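Local coordinates for SOXA (Paracoccus denitrificans, PDB 2C1D), which forms, with its SoxX partner, a heme enzyme that joins thiosulfate to a cysteine of the carrier protein SoxY, starting the oxidation of sulfur compounds, at residues 182-187 against 195-200; 201-206 against 253-258; 217-222 against 243-248. All coordinates share one frame; numbering follows the deposited sequence.

Overall arrangement
All three contacts are buried and border the same heme c, but each handles it differently. Contact 1, its centre about 17 Å from the centre of the chain, is the polar and metal-binding one: the end of helix 180-184 meets the chain after strand 195-196, close to SoxX. Contacts 2 and 3 lie deeper, their centres about 6 and 7 Å from that of the chain. Contact 2 joins two loops without regular structure by a backbone bond and a buried carboxylate, whereas contact 3 is largely apolar helix packing. The chain runs directly from contact 1 into contact 2, whose I202 and F205 pack against contact 3, and G200 of contact 1 touches V248 of contact 3.

Contact 1 of 3, residues 182-187 against 195-200; sequences NCHEDN and DHLSQG. With HEC (heme c), chain J.
L197 lies against C183 and N187, its CD1 3.5 Å from C183 O, while the other methyl, CD2, comes 3.6 Å from HEC CHD. A branched leucine suits this place because one methyl can fill the turn after helix 180-184 and the other the heme edge; I59 of the SoxX chain packs on it as well. S198 follows, and its N, OG and O together make four hydrogen bonds. Its backbone N donates to HEC O1D at 2.8 Å, and its OG donates to the same propionate oxygen, HEC O1D, at 2.7 Å. OG sits between the backbone N and the carbonyl carbon (chi1 75°), a position from which it also accepts from G200 N at 3.0 Å, forming an ST turn. The carbonyl of S198 takes the N-H of the axial histidine: H184 ND1 to S198 O is 3.1 Å, with 157° at the hydrogen. The oxygen lies close to the imidazole plane, although the donor stands 56° out of the carbonyl plane. Q199 turns its amide away from H184, to hydrogen bonds with T34, Y36 and Q201, and its CA points a C-H at H184 O from 3.4 Å. G200 then passes over the imidazole, its CA 3.7 Å from the centre of the H184 ring in a CH-pi contact. A beta carbon here would run into CD2 of H184, and the positive phi also favours glycine. C183 and H184 end the C-x-x-C-H heme-binding motif, in which C183 is probably a covalent attachment point and H184 NE2 binds the iron, with C225 as the other axial ligand. NE2 on the iron and ND1 on S198 O probably hold the ring's rotation, with G200 CA against one face, and the ND1 bond would be expected to make NE2 a somewhat stronger donor to the iron.

Contact 2 of 3, residues 201-206 against 253-258; sequences QINGFP and NGLSVE. With HEC (heme c), chain J.
N203 and E258 make the central link: E258 N donates to N203 O at 3.2 Å, almost straight at 171°. Beside this bond E258 CB rests 3.8 Å from G204 CA, an approach that suits glycine, since a beta carbon there would be tight against the carboxylate. E258 CG is anti to the carbonyl carbon (chi1 -65°), and the chain beyond it runs extended past G204. The carboxylate ends next to the N203 amide, the two planes 75° apart. N203 also meets leucine: L255 CD1 lies 4.1 Å from N203 CG, and the same methyl, L255 CD1, is 4.3 Å from Q201 CD. N203 and G204 are the two middle residues of a type I beta turn, closed by F205 N to I202 O at 3.2 Å. This turn carries the heme-facing residues, with I202 CG2 3.4 Å from HEC CMA and F205 CE1 3.8 Å from the propionate oxygen HEC O2A. Further out, E258 OE1 forms a salt bridge with R263, whose NE is hydrogen-bonded to the heme, while E258 OE2 is hydrogen-bonded to S37. An alanine at E258 would keep CB over G204 but would probably cost R263 its carboxylate partner, leaving the guanidinium freer to turn beside the heme, and S37 OG its bond to OE2. The loop 253-258 is itself held by strand 16-22, where V19 bonds to both the backbone and OG of S256.

Contact 3 of 3, residues 217-222 against 243-248; sequences TAQHRF and ALELYV. With HEC (heme c), chain J.
F222 reaches from helix 218-223 to helix 239-251. With CG anti to its carbonyl carbon (chi1 -62°), CB and CG pass beside L244, whose CD2 is 3.8 Å from F222 CG. That methyl lies over one ring face, toward the rim, in a CH-pi contact, with L244 CD2 3.7 Å from F222 CD1. The ring edge at CE1 faces the helix backbone, F222 CE1 lying 3.7 Å from E245 CA. CZ meets V248 tip to tip, F222 CZ to V248 CB being 4.1 Å. F222 CE2 also comes 3.5 Å from the heme methyl HEC CMB, and A218 O stands over the other face. A flat aromatic fits here because faces, edge and tip all find partners. R221, the residue before it, lays a guanidinium face over the heme rim, its NH2 3.4 Å from HEC CHA; it probably binds substrate. Near E245, a water accepts from Q219 N and lies 2.8 Å from E245 OE2. The helix segments cross at 104° with axes 10.5 Å apart. T217 is the N-cap of helix 218-223, its OG1 accepting from H220 N, and packs on helices 110-122 and 132-143, while V248 touches helix 159-170.

Contact 1 of 3, residues 182-187 against 195-200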
loop_
_atom_site.group_PDB
_atom_site.type_symbol
_atom_site.label_atom_id
_atom_site.label_comp_id
_atom_site.label_asym_id
_atom_site.label_seq_id
_atom_site.Cartn_x
_atom_site.Cartn_y
_atom_site.Cartn_z
ATOM N N ASN A 182 9.702 -2.052 -1.082
ATOM C CA ASN A 182 9.947 -3.396 -0.566
ATOM C C ASN A 182 8.817 -4.362 -0.932
ATOM O O ASN A 182 9.070 -5.495 -1.270
ATOM C CB ASN A 182 10.097 -3.411 0.966
ATOM C CG ASN A 182 11.439 -2.904 1.426
ATOM O OD1 ASN A 182 12.482 -3.234 0.842
ATOM N ND2 ASN A 182 11.431 -2.078 2.428
ATOM N N CYS A 183 7.570 -3.915 -0.806
ATOM C CA CYS A 183 6.424 -4.749 -1.124
ATOM C C CYS A 183 6.007 -4.713 -2.597
ATOM O O CYS A 183 5.898 -5.771 -3.233
ATOM C CB CYS A 183 5.258 -4.363 -0.235
ATOM S SG CYS A 183 5.607 -4.790 1.477
ATOM N N HIS A 184 5.825 -3.510 -3.134
ATOM C CA HIS A 184 5.263 -3.303 -4.471
ATOM C C HIS A 184 6.259 -3.356 -5.628
ATOM O O HIS A 184 5.854 -3.555 -6.773
ATOM C CB HIS A 184 4.505 -2.002 -4.504
ATOM C CG HIS A 184 3.306 -2.046 -3.623
ATOM N ND1 HIS A 184 2.401 -3.078 -3.688
ATOM C CD2 HIS A 184 2.883 -1.231 -2.632
ATOM C CE1 HIS A 184 1.462 -2.890 -2.779
ATOM N NE2 HIS A 184 1.744 -1.788 -2.110
ATOM N N GLU A 185 7.540 -3.189 -5.326
ATOM C CA GLU A 185 8.573 -3.282 -6.356
ATOM C C GLU A 185 9.322 -4.619 -6.227
ATOM O O GLU A 185 9.335 -5.432 -7.168
ATOM C CB GLU A 185 9.491 -2.055 -6.278
ATOM C CG GLU A 185 10.556 -1.964 -7.362
ATOM C CD GLU A 185 11.333 -0.660 -7.296
ATOM O OE1 GLU A 185 12.560 -0.724 -7.076
ATOM O OE2 GLU A 185 10.730 0.429 -7.441
ATOM N N ASP A 186 9.882 -4.898 -5.045
ATOM C CA ASP A 186 10.690 -6.111 -4.866
ATOM C C ASP A 186 9.861 -7.364 -4.864
ATOM O O ASP A 186 10.376 -8.431 -5.174
ATOM C CB ASP A 186 11.472 -6.073 -3.545
ATOM C CG ASP A 186 12.521 -4.993 -3.515
ATOM O OD1 ASP A 186 12.848 -4.409 -4.586
ATOM O OD2 ASP A 186 13.059 -4.646 -2.444
ATOM N N ASN A 187 8.587 -7.263 -4.485
ATOM C CA ASN A 187 7.788 -8.455 -4.249
ATOM C C ASN A 187 6.452 -8.544 -4.999
ATOM O O ASN A 187 5.614 -9.367 -4.649
ATOM C CB ASN A 187 7.571 -8.657 -2.747
ATOM C CG ASN A 187 8.796 -9.188 -2.055
ATOM O OD1 ASN A 187 9.156 -10.355 -2.230
ATOM N ND2 ASN A 187 9.469 -8.331 -1.297
ATOM N N ASP A 195 -2.752 -12.047 0.615
ATOM C CA ASP A 195 -2.757 -11.009 -0.432
ATOM C C ASP A 195 -1.699 -11.202 -1.522
ATOM O O ASP A 195 -0.530 -11.383 -1.220
ATOM C CB ASP A 195 -2.539 -9.626 0.183
ATOM C CG ASP A 195 -3.646 -9.223 1.123
ATOM O OD1 ASP A 195 -4.834 -9.284 0.712
ATOM O OD2 ASP A 195 -3.399 -8.835 2.296
ATOM N N HIS A 196 -2.131 -11.120 -2.776
ATOM C CA HIS A 196 -1.274 -11.185 -3.967
ATOM C C HIS A 196 -0.812 -9.764 -4.227
ATOM O O HIS A 196 -1.639 -8.895 -4.546
ATOM C CB HIS A 196 -2.123 -11.656 -5.163
ATOM C CG HIS A 196 -1.341 -12.056 -6.377
ATOM N ND1 HIS A 196 -1.964 -12.391 -7.559
ATOM C CD2 HIS A 196 -0.009 -12.229 -6.587
ATOM C CE1 HIS A 196 -1.052 -12.761 -8.443
ATOM N NE2 HIS A 196 0.141 -12.658 -7.884
ATOM N N LEU A 197 0.497 -9.527 -4.067
ATOM C CA LEU A 197 1.046 -8.206 -4.169
ATOM C C LEU A 197 1.039 -7.697 -5.606
ATOM O O LEU A 197 1.544 -8.360 -6.522
ATOM C CB LEU A 197 2.476 -8.154 -3.625
ATOM C CG LEU A 197 2.581 -7.916 -2.125
ATOM C CD1 LEU A 197 3.980 -8.280 -1.616
ATOM C CD2 LEU A 197 2.199 -6.480 -1.733
ATOM N N SER A 198 0.505 -6.493 -5.775
ATOM C CA SER A 198 0.542 -5.779 -7.066
ATOM C C SER A 198 1.712 -4.804 -7.095
ATOM O O SER A 198 2.562 -4.812 -6.193
ATOM C CB SER A 198 -0.791 -5.061 -7.286
ATOM O OG SER A 198 -0.895 -3.926 -6.483
ATOM N N GLN A 199 1.791 -3.973 -8.128
ATOM C CA GLN A 199 2.802 -2.934 -8.172
ATOM C C GLN A 199 2.352 -1.678 -7.423
ATOM O O GLN A 199 3.015 -0.658 -7.507
ATOM C CB GLN A 199 3.187 -2.579 -9.604
ATOM C CG GLN A 199 3.929 -3.669 -10.306
ATOM C CD GLN A 199 4.092 -3.409 -11.787
ATOM O OE1 GLN A 199 3.467 -2.490 -12.328
ATOM N NE2 GLN A 199 4.985 -4.189 -12.452
ATOM N N GLY A 200 1.225 -1.770 -6.724
ATOM C CA GLY A 200 0.699 -0.667 -5.936
ATOM C C GLY A 200 0.459 0.559 -6.783
ATOM O O GLY A 200 0.863 1.657 -6.399
HETATM FE FE HEC J . 0.699 -1.153 -0.464
HETATM C CHA HEC J . -2.183 -2.296 -1.901
HETATM C CHB HEC J . 0.362 1.762 -2.308
HETATM C CHC HEC J . 3.456 0.091 1.034
HETATM C CHD HEC J . 1.293 -4.186 0.944
HETATM N NA HEC J . -0.676 -0.409 -1.868
HETATM C C1A HEC J . -1.791 -1.060 -2.309
HETATM C C2A HEC J . -2.448 -0.224 -3.277
HETATM C C3A HEC J . -1.727 0.914 -3.378
HETATM C C4A HEC J . -0.598 0.807 -2.498
HETATM C CMA HEC J . -2.012 2.132 -4.255
HETATM C CAA HEC J . -3.744 -0.568 -4.050
HETATM C CBA HEC J . -3.368 -1.053 -5.461
HETATM C CGA HEC J . -4.609 -1.338 -6.299
HETATM O O1A HEC J . -4.441 -1.743 -7.471
HETATM O O2A HEC J . -5.772 -1.185 -5.795
HETATM N NB HEC J . 1.694 0.557 -0.606
HETATM C C1B HEC J . 1.382 1.665 -1.378
HETATM C C2B HEC J . 2.260 2.734 -1.015
HETATM C C3B HEC J . 3.121 2.279 -0.112
HETATM C C4B HEC J . 2.762 0.920 0.183
HETATM C CMB HEC J . 2.254 4.117 -1.671
HETATM C CAB HEC J . 4.253 3.084 0.561
HETATM C CBB HEC J . 3.753 4.159 1.245
HETATM N NC HEC J . 2.136 -1.924 0.771
HETATM C C1C HEC J . 3.207 -1.239 1.253
HETATM C C2C HEC J . 3.971 -2.111 2.124
HETATM C C3C HEC J . 3.375 -3.319 2.102
HETATM C C4C HEC J . 2.212 -3.193 1.232
HETATM C CMC HEC J . 5.242 -1.628 2.857
HETATM C CAC HEC J . 3.709 -4.685 2.792
HETATM C CBC HEC J . 4.129 -4.817 4.058
HETATM N ND HEC J . -0.268 -2.908 -0.464
HETATM C C1D HEC J . 0.158 -4.058 0.206
HETATM C C2D HEC J . -0.806 -5.123 0.011
HETATM C C3D HEC J . -1.884 -4.524 -0.859
HETATM C C4D HEC J . -1.469 -3.162 -1.105
HETATM C CMD HEC J . -0.768 -6.561 0.560
HETATM C CAD HEC J . -3.142 -5.228 -1.425
HETATM C CBD HEC J . -2.701 -6.096 -2.618
HETATM C CGD HEC J . -2.294 -5.275 -3.826
HETATM O O1D HEC J . -1.106 -4.940 -4.020
HETATM O O2D HEC J . -3.147 -4.932 -4.647
HETATM O O HOH W 1 5.961 -0.522 -7.497
#

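Contact 2 of 3, residues 201-206 against 253-258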
loop_
_atom_site.group_PDB
_atom_site.type_symbol
_atom_site.label_atom_id
_atom_site.label_comp_id
_atom_site.label_asym_id
_atom_site.label_seq_id
_atom_site.Cartn_x
_atom_site.Cartn_y
_atom_site.Cartn_z
ATOM N N GLN A 201 -0.185 0.363 -7.924
ATOM C CA GLN A 201 -0.522 1.449 -8.828
ATOM C C GLN A 201 -1.832 2.110 -8.386
ATOM O O GLN A 201 -2.666 1.469 -7.742
ATOM C CB GLN A 201 -0.620 0.946 -10.275
ATOM C CG GLN A 201 0.618 0.141 -10.816
ATOM C CD GLN A 201 1.760 1.019 -11.305
ATOM O OE1 GLN A 201 1.780 2.212 -11.010
ATOM N NE2 GLN A 201 2.727 0.430 -12.059
ATOM N N ILE A 202 -1.999 3.372 -8.762
ATOM C CA ILE A 202 -3.202 4.150 -8.456
ATOM C C ILE A 202 -3.967 4.588 -9.701
ATOM O O ILE A 202 -4.870 5.402 -9.603
ATOM C CB ILE A 202 -2.908 5.381 -7.527
ATOM C CG1 ILE A 202 -1.998 6.416 -8.180
ATOM C CG2 ILE A 202 -2.288 4.925 -6.219
ATOM C CD1 ILE A 202 -1.879 7.683 -7.358
ATOM N N ASN A 203 -3.663 4.001 -10.858
ATOM C CA ASN A 203 -4.421 4.309 -12.073
ATOM C C ASN A 203 -5.896 3.905 -11.988
ATOM O O ASN A 203 -6.700 4.359 -12.797
ATOM C CB ASN A 203 -3.804 3.648 -13.306
ATOM C CG ASN A 203 -4.030 2.153 -13.336
ATOM O OD1 ASN A 203 -4.699 1.600 -14.255
ATOM N ND2 ASN A 203 -3.479 1.477 -12.360
ATOM N N GLY A 204 -6.230 3.051 -11.031
ATOM C CA GLY A 204 -7.580 2.550 -10.839
ATOM C C GLY A 204 -8.408 3.288 -9.783
ATOM O O GLY A 204 -9.586 2.984 -9.613
ATOM N N PHE A 205 -7.812 4.250 -9.077
ATOM C CA PHE A 205 -8.523 4.976 -8.016
ATOM C C PHE A 205 -9.388 6.094 -8.612
ATOM O O PHE A 205 -9.086 6.591 -9.700
ATOM C CB PHE A 205 -7.528 5.541 -6.984
ATOM C CG PHE A 205 -7.065 4.516 -5.976
ATOM C CD1 PHE A 205 -6.108 3.587 -6.316
ATOM C CD2 PHE A 205 -7.568 4.502 -4.695
ATOM C CE1 PHE A 205 -5.676 2.632 -5.411
ATOM C CE2 PHE A 205 -7.155 3.543 -3.775
ATOM C CZ PHE A 205 -6.178 2.597 -4.158
ATOM N N PRO A 206 -10.470 6.494 -7.946
ATOM C CA PRO A 206 -10.976 5.887 -6.713
ATOM C C PRO A 206 -11.498 4.449 -6.897
ATOM O O PRO A 206 -11.982 4.076 -7.972
ATOM C CB PRO A 206 -12.147 6.827 -6.296
ATOM C CG PRO A 206 -12.050 8.035 -7.168
ATOM C CD PRO A 206 -11.295 7.630 -8.393
ATOM N N ASN A 253 2.182 5.718 -15.588
ATOM C CA ASN A 253 2.062 6.432 -16.868
ATOM C C ASN A 253 2.012 5.440 -18.021
ATOM O O ASN A 253 2.893 4.560 -18.135
ATOM C CB ASN A 253 3.248 7.381 -17.068
ATOM C CG ASN A 253 3.030 8.730 -16.442
ATOM O OD1 ASN A 253 1.913 9.058 -16.038
ATOM N ND2 ASN A 253 4.090 9.547 -16.395
ATOM N N GLY A 254 0.969 5.546 -18.845
ATOM C CA GLY A 254 0.762 4.639 -19.967
ATOM C C GLY A 254 -0.396 3.689 -19.742
ATOM O O GLY A 254 -1.091 3.313 -20.688
ATOM N N LEU A 255 -0.611 3.274 -18.497
ATOM C CA LEU A 255 -1.823 2.530 -18.161
ATOM C C LEU A 255 -3.033 3.449 -18.331
ATOM O O LEU A 255 -2.913 4.677 -18.207
ATOM C CB LEU A 255 -1.763 2.005 -16.724
ATOM C CG LEU A 255 -0.692 0.960 -16.420
ATOM C CD1 LEU A 255 -0.493 0.836 -14.927
ATOM C CD2 LEU A 255 -1.046 -0.393 -17.025
ATOM N N SER A 256 -4.199 2.873 -18.595
ATOM C CA SER A 256 -5.413 3.654 -18.658
ATOM C C SER A 256 -5.952 4.020 -17.273
ATOM O O SER A 256 -5.870 3.273 -16.279
ATOM C CB SER A 256 -6.540 2.927 -19.420
ATOM O OG SER A 256 -6.166 2.557 -20.740
ATOM N N VAL A 257 -6.577 5.171 -17.231
ATOM C CA VAL A 257 -7.463 5.494 -16.151
ATOM C C VAL A 257 -8.598 4.463 -16.182
ATOM O O VAL A 257 -9.318 4.372 -17.169
ATOM C CB VAL A 257 -8.025 6.908 -16.329
ATOM C CG1 VAL A 257 -9.043 7.191 -15.285
ATOM C CG2 VAL A 257 -6.913 7.939 -16.227
ATOM N N GLU A 258 -8.777 3.716 -15.101
ATOM C CA GLU A 258 -9.850 2.715 -15.034
ATOM C C GLU A 258 -11.226 3.338 -14.781
ATOM O O GLU A 258 -12.248 2.722 -15.109
ATOM C CB GLU A 258 -9.503 1.623 -14.009
ATOM C CG GLU A 258 -8.267 0.843 -14.468
ATOM C CD GLU A 258 -7.799 -0.276 -13.556
ATOM O OE1 GLU A 258 -8.584 -0.857 -12.777
ATOM O OE2 GLU A 258 -6.601 -0.626 -13.662
HETATM FE FE HEC J . 0.699 -1.153 -0.464
HETATM C CHA HEC J . -2.183 -2.296 -1.901
HETATM C CHB HEC J . 0.362 1.762 -2.308
HETATM C CHC HEC J . 3.456 0.091 1.034
HETATM C CHD HEC J . 1.293 -4.186 0.944
HETATM N NA HEC J . -0.676 -0.409 -1.868
HETATM C C1A HEC J . -1.791 -1.060 -2.309
HETATM C C2A HEC J . -2.448 -0.224 -3.277
HETATM C C3A HEC J . -1.727 0.914 -3.378
HETATM C C4A HEC J . -0.598 0.807 -2.498
HETATM C CMA HEC J . -2.012 2.132 -4.255
HETATM C CAA HEC J . -3.744 -0.568 -4.050
HETATM C CBA HEC J . -3.368 -1.053 -5.461
HETATM C CGA HEC J . -4.609 -1.338 -6.299
HETATM O O1A HEC J . -4.441 -1.743 -7.471
HETATM O O2A HEC J . -5.772 -1.185 -5.795
HETATM N NB HEC J . 1.694 0.557 -0.606
HETATM C C1B HEC J . 1.382 1.665 -1.378
HETATM C C2B HEC J . 2.260 2.734 -1.015
HETATM C C3B HEC J . 3.121 2.279 -0.112
HETATM C C4B HEC J . 2.762 0.920 0.183
HETATM C CMB HEC J . 2.254 4.117 -1.671
HETATM C CAB HEC J . 4.253 3.084 0.561
HETATM C CBB HEC J . 3.753 4.159 1.245
HETATM N NC HEC J . 2.136 -1.924 0.771
HETATM C C1C HEC J . 3.207 -1.239 1.253
HETATM C C2C HEC J . 3.971 -2.111 2.124
HETATM C C3C HEC J . 3.375 -3.319 2.102
HETATM C C4C HEC J . 2.212 -3.193 1.232
HETATM C CMC HEC J . 5.242 -1.628 2.857
HETATM C CAC HEC J . 3.709 -4.685 2.792
HETATM C CBC HEC J . 4.129 -4.817 4.058
HETATM N ND HEC J . -0.268 -2.908 -0.464
HETATM C C1D HEC J . 0.158 -4.058 0.206
HETATM C C2D HEC J . -0.806 -5.123 0.011
HETATM C C3D HEC J . -1.884 -4.524 -0.859
HETATM C C4D HEC J . -1.469 -3.162 -1.105
HETATM C CMD HEC J . -0.768 -6.561 0.560
HETATM C CAD HEC J . -3.142 -5.228 -1.425
HETATM C CBD HEC J . -2.701 -6.096 -2.618
HETATM C CGD HEC J . -2.294 -5.275 -3.826
HETATM O O1D HEC J . -1.106 -4.940 -4.020
HETATM O O2D HEC J . -3.147 -4.932 -4.647
#

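Contact 3 of 3, residues 217-222 against 243-248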
loop_
_atom_site.group_PDB
_atom_site.type_symbol
_atom_site.label_atom_id
_atom_site.label_comp_id
_atom_site.label_asym_id
_atom_site.label_seq_id
_atom_site.Cartn_x
_atom_site.Cartn_y
_atom_site.Cartn_z
ATOM N N THR A 217 -9.983 6.501 -1.553
ATOM C CA THR A 217 -9.091 7.363 -2.347
ATOM C C THR A 217 -7.649 6.924 -2.185
ATOM O O THR A 217 -7.295 6.222 -1.215
ATOM C CB THR A 217 -9.208 8.827 -1.902
ATOM O OG1 THR A 217 -8.861 8.930 -0.509
ATOM C CG2 THR A 217 -10.673 9.342 -1.992
ATOM N N ALA A 218 -6.792 7.353 -3.109
ATOM C CA ALA A 218 -5.378 7.048 -2.983
ATOM C C ALA A 218 -4.808 7.631 -1.692
ATOM O O ALA A 218 -3.946 7.022 -1.088
ATOM C CB ALA A 218 -4.608 7.551 -4.185
ATOM N N GLN A 219 -5.298 8.798 -1.264
ATOM C CA GLN A 219 -4.787 9.440 -0.055
ATOM C C GLN A 219 -5.067 8.543 1.142
ATOM O O GLN A 219 -4.205 8.341 1.995
ATOM C CB GLN A 219 -5.414 10.829 0.180
ATOM C CG GLN A 219 -4.906 11.950 -0.750
ATOM C CD GLN A 219 -3.436 12.162 -0.673
ATOM O OE1 GLN A 219 -2.705 12.040 -1.686
ATOM N NE2 GLN A 219 -2.973 12.499 0.497
ATOM N N HIS A 220 -6.252 7.958 1.182
ATOM C CA HIS A 220 -6.604 7.111 2.308
ATOM C C HIS A 220 -5.842 5.776 2.271
ATOM O O HIS A 220 -5.470 5.246 3.312
ATOM C CB HIS A 220 -8.105 6.876 2.362
ATOM C CG HIS A 220 -8.537 6.032 3.526
ATOM N ND1 HIS A 220 -8.815 6.562 4.765
ATOM C CD2 HIS A 220 -8.706 4.691 3.644
ATOM C CE1 HIS A 220 -9.159 5.589 5.594
ATOM N NE2 HIS A 220 -9.088 4.444 4.940
ATOM N N ARG A 221 -5.603 5.243 1.077
ATOM C CA ARG A 221 -4.807 4.019 0.945
ATOM C C ARG A 221 -3.406 4.209 1.537
ATOM O O ARG A 221 -2.957 3.423 2.407
ATOM C CB ARG A 221 -4.701 3.579 -0.506
ATOM C CG ARG A 221 -4.447 2.061 -0.642
ATOM C CD ARG A 221 -5.637 1.255 -0.186
ATOM N NE ARG A 221 -5.665 -0.122 -0.644
ATOM C CZ ARG A 221 -5.111 -1.164 -0.023
ATOM N NH1 ARG A 221 -4.434 -1.034 1.115
ATOM N NH2 ARG A 221 -5.249 -2.357 -0.548
ATOM N N PHE A 222 -2.749 5.275 1.103
ATOM C CA PHE A 222 -1.435 5.657 1.623
ATOM C C PHE A 222 -1.386 5.769 3.142
ATOM O O PHE A 222 -0.427 5.318 3.766
ATOM C CB PHE A 222 -1.001 7.000 1.030
ATOM C CG PHE A 222 -0.829 7.003 -0.465
ATOM C CD1 PHE A 222 -0.734 8.214 -1.141
ATOM C CD2 PHE A 222 -0.803 5.825 -1.213
ATOM C CE1 PHE A 222 -0.563 8.257 -2.534
ATOM C CE2 PHE A 222 -0.636 5.866 -2.581
ATOM C CZ PHE A 222 -0.506 7.090 -3.246
ATOM N N ALA A 243 2.660 14.896 -2.694
ATOM C CA ALA A 243 3.871 14.540 -3.427
ATOM C C ALA A 243 3.968 13.047 -3.747
ATOM O O ALA A 243 4.327 12.666 -4.853
ATOM C CB ALA A 243 5.126 15.007 -2.681
ATOM N N LEU A 244 3.610 12.200 -2.796
ATOM C CA LEU A 244 3.584 10.765 -3.004
ATOM C C LEU A 244 2.562 10.408 -4.085
ATOM O O LEU A 244 2.834 9.569 -4.910
ATOM C CB LEU A 244 3.219 10.048 -1.686
ATOM C CG LEU A 244 3.227 8.532 -1.668
ATOM C CD1 LEU A 244 4.586 7.967 -2.107
ATOM C CD2 LEU A 244 2.846 8.014 -0.260
ATOM N N GLU A 245 1.385 11.032 -4.060
ATOM C CA GLU A 245 0.365 10.748 -5.076
ATOM C C GLU A 245 0.855 11.112 -6.484
ATOM O O GLU A 245 0.562 10.404 -7.459
ATOM C CB GLU A 245 -0.997 11.436 -4.771
ATOM C CG GLU A 245 -2.084 11.007 -5.750
ATOM C CD GLU A 245 -3.496 11.453 -5.396
ATOM O OE1 GLU A 245 -4.283 11.746 -6.333
ATOM O OE2 GLU A 245 -3.838 11.490 -4.209
ATOM N N LEU A 246 1.606 12.199 -6.594
ATOM C CA LEU A 246 2.220 12.606 -7.868
ATOM C C LEU A 246 3.219 11.570 -8.343
ATOM O O LEU A 246 3.197 11.150 -9.506
ATOM C CB LEU A 246 2.931 13.965 -7.724
ATOM C CG LEU A 246 3.794 14.484 -8.889
ATOM C CD1 LEU A 246 2.955 14.817 -10.144
ATOM C CD2 LEU A 246 4.585 15.703 -8.448
ATOM N N TYR A 247 4.075 11.144 -7.428
ATOM C CA TYR A 247 5.101 10.189 -7.759
ATOM C C TYR A 247 4.489 8.819 -8.135
ATOM O O TYR A 247 4.851 8.234 -9.153
ATOM C CB TYR A 247 6.123 10.057 -6.632
ATOM C CG TYR A 247 7.139 9.034 -6.971
ATOM C CD1 TYR A 247 8.123 9.302 -7.918
ATOM C CD2 TYR A 247 7.096 7.774 -6.398
ATOM C CE1 TYR A 247 9.064 8.333 -8.268
ATOM C CE2 TYR A 247 8.009 6.804 -6.756
ATOM C CZ TYR A 247 8.991 7.093 -7.693
ATOM O OH TYR A 247 9.889 6.106 -8.049
ATOM N N VAL A 248 3.558 8.327 -7.325
ATOM C CA VAL A 248 2.980 6.991 -7.533
ATOM C C VAL A 248 2.115 6.994 -8.796
ATOM O O VAL A 248 2.178 6.064 -9.581
ATOM C CB VAL A 248 2.195 6.494 -6.299
ATOM C CG1 VAL A 248 1.547 5.119 -6.542
ATOM C CG2 VAL A 248 3.123 6.373 -5.107
HETATM FE FE HEC J . 0.699 -1.153 -0.464
HETATM C CHA HEC J . -2.183 -2.296 -1.901
HETATM C CHB HEC J . 0.362 1.762 -2.308
HETATM C CHC HEC J . 3.456 0.091 1.034
HETATM C CHD HEC J . 1.293 -4.186 0.944
HETATM N NA HEC J . -0.676 -0.409 -1.868
HETATM C C1A HEC J . -1.791 -1.060 -2.309
HETATM C C2A HEC J . -2.448 -0.224 -3.277
HETATM C C3A HEC J . -1.727 0.914 -3.378
HETATM C C4A HEC J . -0.598 0.807 -2.498
HETATM C CMA HEC J . -2.012 2.132 -4.255
HETATM C CAA HEC J . -3.744 -0.568 -4.050
HETATM C CBA HEC J . -3.368 -1.053 -5.461
HETATM C CGA HEC J . -4.609 -1.338 -6.299
HETATM O O1A HEC J . -4.441 -1.743 -7.471
HETATM O O2A HEC J . -5.772 -1.185 -5.795
HETATM N NB HEC J . 1.694 0.557 -0.606
HETATM C C1B HEC J . 1.382 1.665 -1.378
HETATM C C2B HEC J . 2.260 2.734 -1.015
HETATM C C3B HEC J . 3.121 2.279 -0.112
HETATM C C4B HEC J . 2.762 0.920 0.183
HETATM C CMB HEC J . 2.254 4.117 -1.671
HETATM C CAB HEC J . 4.253 3.084 0.561
HETATM C CBB HEC J . 3.753 4.159 1.245
HETATM N NC HEC J . 2.136 -1.924 0.771
HETATM C C1C HEC J . 3.207 -1.239 1.253
HETATM C C2C HEC J . 3.971 -2.111 2.124
HETATM C C3C HEC J . 3.375 -3.319 2.102
HETATM C C4C HEC J . 2.212 -3.193 1.232
HETATM C CMC HEC J . 5.242 -1.628 2.857
HETATM C CAC HEC J . 3.709 -4.685 2.792
HETATM C CBC HEC J . 4.129 -4.817 4.058
HETATM N ND HEC J . -0.268 -2.908 -0.464
HETATM C C1D HEC J . 0.158 -4.058 0.206
HETATM C C2D HEC J . -0.806 -5.123 0.011
HETATM C C3D HEC J . -1.884 -4.524 -0.859
HETATM C C4D HEC J . -1.469 -3.162 -1.105
HETATM C CMD HEC J . -0.768 -6.561 0.560
HETATM C CAD HEC J . -3.142 -5.228 -1.425
HETATM C CBD HEC J . -2.701 -6.096 -2.618
HETATM C CGD HEC J . -2.294 -5.275 -3.826
HETATM O O1D HEC J . -1.106 -4.940 -4.020
HETATM O O2D HEC J . -3.147 -4.932 -4.647
HETATM O O HOH W 2 -6.454 10.652 -3.481
#